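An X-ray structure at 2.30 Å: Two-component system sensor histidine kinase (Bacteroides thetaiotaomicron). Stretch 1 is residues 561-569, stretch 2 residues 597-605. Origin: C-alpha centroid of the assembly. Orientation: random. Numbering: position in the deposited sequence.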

# COMPACT_ATOMS: atom_id res chain seq x y z
N ILE B 561 20.07 -25.04 7.99
CA ILE B 561 20.61 -24.19 6.93
C ILE B 561 19.49 -23.80 5.96
O ILE B 561 18.79 -24.68 5.44
CB ILE B 561 21.74 -24.90 6.17
CG1 ILE B 561 22.95 -25.12 7.11
CG2 ILE B 561 22.12 -24.12 4.98
CD1 ILE B 561 24.20 -25.56 6.42
N LEU B 562 19.32 -22.49 5.75
CA LEU B 562 18.23 -21.98 4.91
C LEU B 562 18.69 -21.70 3.45
O LEU B 562 17.95 -21.96 2.50
CB LEU B 562 17.53 -20.76 5.55
CG LEU B 562 16.84 -20.73 6.94
CD1 LEU B 562 16.20 -19.30 7.26
CD2 LEU B 562 15.79 -21.87 7.19
N SER B 563 19.91 -21.19 3.30
CA SER B 563 20.48 -20.82 2.04
C SER B 563 22.00 -20.78 2.16
O SER B 563 22.54 -20.48 3.23
CB SER B 563 19.97 -19.44 1.60
OG SER B 563 20.29 -19.22 0.22
N MET B 564 22.70 -21.07 1.06
CA MET B 564 24.19 -20.98 1.04
C MET B 564 24.60 -20.37 -0.28
O MET B 564 24.07 -20.78 -1.32
CB MET B 564 24.82 -22.37 1.07
CG MET B 564 24.74 -23.09 2.40
SD MET B 564 25.37 -24.78 2.34
CE MET B 564 27.06 -24.56 1.97
N THR B 565 25.56 -19.45 -0.28
CA THR B 565 26.03 -18.98 -1.56
C THR B 565 27.52 -18.64 -1.57
O THR B 565 28.07 -18.28 -0.51
CB THR B 565 25.14 -17.79 -2.07
OG1 THR B 565 25.12 -17.82 -3.49
CG2 THR B 565 25.61 -16.43 -1.59
N CYS B 566 28.17 -18.73 -2.74
CA CYS B 566 29.60 -18.37 -2.87
C CYS B 566 29.72 -16.87 -3.00
O CYS B 566 29.02 -16.26 -3.80
CB CYS B 566 30.29 -18.95 -4.11
SG CYS B 566 30.31 -20.72 -4.09
N VAL B 567 30.61 -16.30 -2.20
CA VAL B 567 30.93 -14.88 -2.25
C VAL B 567 32.46 -14.77 -2.34
O VAL B 567 33.14 -14.78 -1.33
CB VAL B 567 30.38 -14.16 -0.99
CG1 VAL B 567 30.81 -12.73 -0.95
CG2 VAL B 567 28.80 -14.23 -0.95
N LYS B 568 33.00 -14.75 -3.56
CA LYS B 568 34.47 -14.70 -3.76
C LYS B 568 35.19 -15.87 -3.08
O LYS B 568 35.00 -17.03 -3.47
CB LYS B 568 35.05 -13.38 -3.21
CG LYS B 568 34.69 -12.10 -3.93
CD LYS B 568 35.18 -10.94 -3.04
CE LYS B 568 35.35 -9.65 -3.79
NZ LYS B 568 34.06 -8.93 -3.77
N ASN B 569 35.95 -15.58 -2.03
CA ASN B 569 36.77 -16.60 -1.36
C ASN B 569 36.10 -17.22 -0.17
O ASN B 569 36.69 -18.04 0.54
CB ASN B 569 38.12 -16.02 -0.95
CG ASN B 569 39.01 -15.79 -2.14
OD1 ASN B 569 39.14 -16.67 -3.02
ND2 ASN B 569 39.63 -14.61 -2.21
N LYS B 597 16.89 -10.58 11.60
CA LYS B 597 16.19 -11.12 10.43
C LYS B 597 16.86 -12.39 9.93
O LYS B 597 18.09 -12.55 10.06
CB LYS B 597 16.15 -10.12 9.28
CG LYS B 597 15.40 -8.86 9.61
CD LYS B 597 13.91 -8.99 9.35
CE LYS B 597 13.32 -7.59 9.21
NZ LYS B 597 14.33 -6.68 8.59
N ARG B 598 16.06 -13.30 9.38
CA ARG B 598 16.55 -14.58 8.91
C ARG B 598 16.27 -14.71 7.40
O ARG B 598 15.19 -14.36 6.90
CB ARG B 598 15.96 -15.71 9.73
CG ARG B 598 16.26 -15.59 11.29
CD ARG B 598 17.76 -15.69 11.59
NE ARG B 598 18.05 -15.68 13.02
CZ ARG B 598 18.83 -14.78 13.62
NH1 ARG B 598 19.40 -13.80 12.95
NH2 ARG B 598 19.03 -14.87 14.92
N PHE B 599 17.26 -15.14 6.67
CA PHE B 599 17.23 -14.96 5.25
C PHE B 599 17.09 -16.28 4.61
O PHE B 599 17.85 -17.15 4.92
CB PHE B 599 18.47 -14.20 4.80
CG PHE B 599 18.59 -12.82 5.45
CD1 PHE B 599 17.64 -11.81 5.18
CD2 PHE B 599 19.60 -12.55 6.33
CE1 PHE B 599 17.73 -10.56 5.76
CE2 PHE B 599 19.70 -11.29 6.95
CZ PHE B 599 18.77 -10.30 6.67
N THR B 600 16.09 -16.43 3.74
CA THR B 600 15.82 -17.72 3.14
C THR B 600 16.33 -17.74 1.68
O THR B 600 16.11 -18.70 0.95
CB THR B 600 14.34 -17.99 3.14
OG1 THR B 600 13.73 -16.80 2.68
CG2 THR B 600 13.83 -18.33 4.56
N SER B 601 17.07 -16.70 1.31
CA SER B 601 17.57 -16.57 -0.05
C SER B 601 18.87 -15.75 -0.07
O SER B 601 18.98 -14.78 0.67
CB SER B 601 16.51 -15.78 -0.85
OG SER B 601 16.76 -16.13 -2.18
N LEU B 602 19.82 -16.10 -0.91
CA LEU B 602 21.07 -15.28 -1.01
C LEU B 602 21.55 -15.09 -2.49
O LEU B 602 21.42 -16.01 -3.30
CB LEU B 602 22.23 -15.87 -0.17
CG LEU B 602 22.15 -16.04 1.37
CD1 LEU B 602 23.16 -17.08 1.89
CD2 LEU B 602 22.30 -14.71 2.18
N LEU B 603 22.09 -13.92 -2.84
CA LEU B 603 22.63 -13.69 -4.18
C LEU B 603 23.83 -12.75 -4.13
O LEU B 603 23.74 -11.60 -3.66
CB LEU B 603 21.56 -13.07 -5.11
CG LEU B 603 21.98 -12.64 -6.56
CD1 LEU B 603 22.31 -13.84 -7.46
CD2 LEU B 603 20.96 -11.78 -7.27
N PHE B 604 24.96 -13.24 -4.64
CA PHE B 604 26.11 -12.40 -4.87
C PHE B 604 26.07 -11.79 -6.26
O PHE B 604 26.03 -12.52 -7.24
CB PHE B 604 27.36 -13.25 -4.77
CG PHE B 604 28.64 -12.48 -5.00
CD1 PHE B 604 28.84 -11.24 -4.41
CD2 PHE B 604 29.66 -13.03 -5.79
CE1 PHE B 604 30.06 -10.50 -4.64
CE2 PHE B 604 30.86 -12.30 -6.02
CZ PHE B 604 31.03 -11.03 -5.46
N ASP B 605 26.09 -10.45 -6.35
CA ASP B 605 26.24 -9.74 -7.64
C ASP B 605 27.68 -9.24 -7.81
O ASP B 605 28.07 -8.26 -7.17
CB ASP B 605 25.27 -8.54 -7.78
CG ASP B 605 25.25 -7.95 -9.25
OD1 ASP B 605 25.56 -8.65 -10.26
OD2 ASP B 605 24.86 -6.76 -9.38
O HOH W 1 18.01 -20.35 -1.26

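Residues 561-567 form one strand, and residues 601-605 belong to a second. Their axes run nearly parallel, with 7° between the N-to-C directions and a closest approach of 6.1 Å. The register steps along in order. The CA atoms of Leu562 and Thr600 lie 5.2 Å apart, those of Ser563 and Ser601 5.6 Å, those of Thr565 and Leu602 6.2 Å, and those of Val567 and Phe604 6.0 Å. No clear hydrogen bond joins the two stretches directly. Side chains pack against each other and against the opposing backbone; 527 Å² is buried between the stretches, both sides summed.

At the N-terminal end, Leu562 points toward the other stretch with an m,t rotamer. Leu562 CD1 lies 3.6 Å from Phe599 O and 3.7 Å from Thr600 CG2. Thr600 directs its CA-to-CB bond away, yet its methyl still gives Leu562 an apolar surface to pack on. Its hydroxyl is hydrogen-bonded elsewhere in the structure.

Ser563 is buried and also points toward the second stretch. Its short side chain lies against the opposing backbone: Ser563 CB is 4.0 Å from Thr600 O, and Ser563 OG is 3.4 Å from Leu602 N. Water 1 serves the polar group here. Water 1 lies 2.9 Å from Ser563 OG, to which it is hydrogen-bonded, and donates a weak hydrogen bond to Thr600 O at 3.3 Å. The water thus links the two stretches where they make no clear direct hydrogen bond.

Leu602 is buried and faces the first strand. Leu602 CB lies 3.7 Å from Thr565 CG2, and Leu602 CD1 reaches to 4.1 Å from Met564 N. Thr565 suits this place because its methyl meets the leucine as an apolar partner. On the second strand, Ser601 and Leu603 point away while Leu602 and Phe604 point toward the contact, the alternation expected of an extended chain.

Phe604 has the largest area covered by the other stretch, 99 Å². With chi1 at 180° (t), its side chain packs against the C-terminal part of stretch 1. Cys566 O is 3.6 Å from Phe604 CB. Val567 CA sits over one face of the ring, 4.2 Å from Phe604 CD2, and Val567 CG2 is also 4.2 Å from Phe604 CB. Lys568 follows in the loop. Its CA-to-CB bond points sideways, but the long side chain brings Lys568 NZ to 4.1 Å from Phe604 CZ. From CB to the tip of the ring, the Phe604 side chain touches Cys566, Val567 and Lys568 in turn, and the exposed lysine extends the contact beyond the strand.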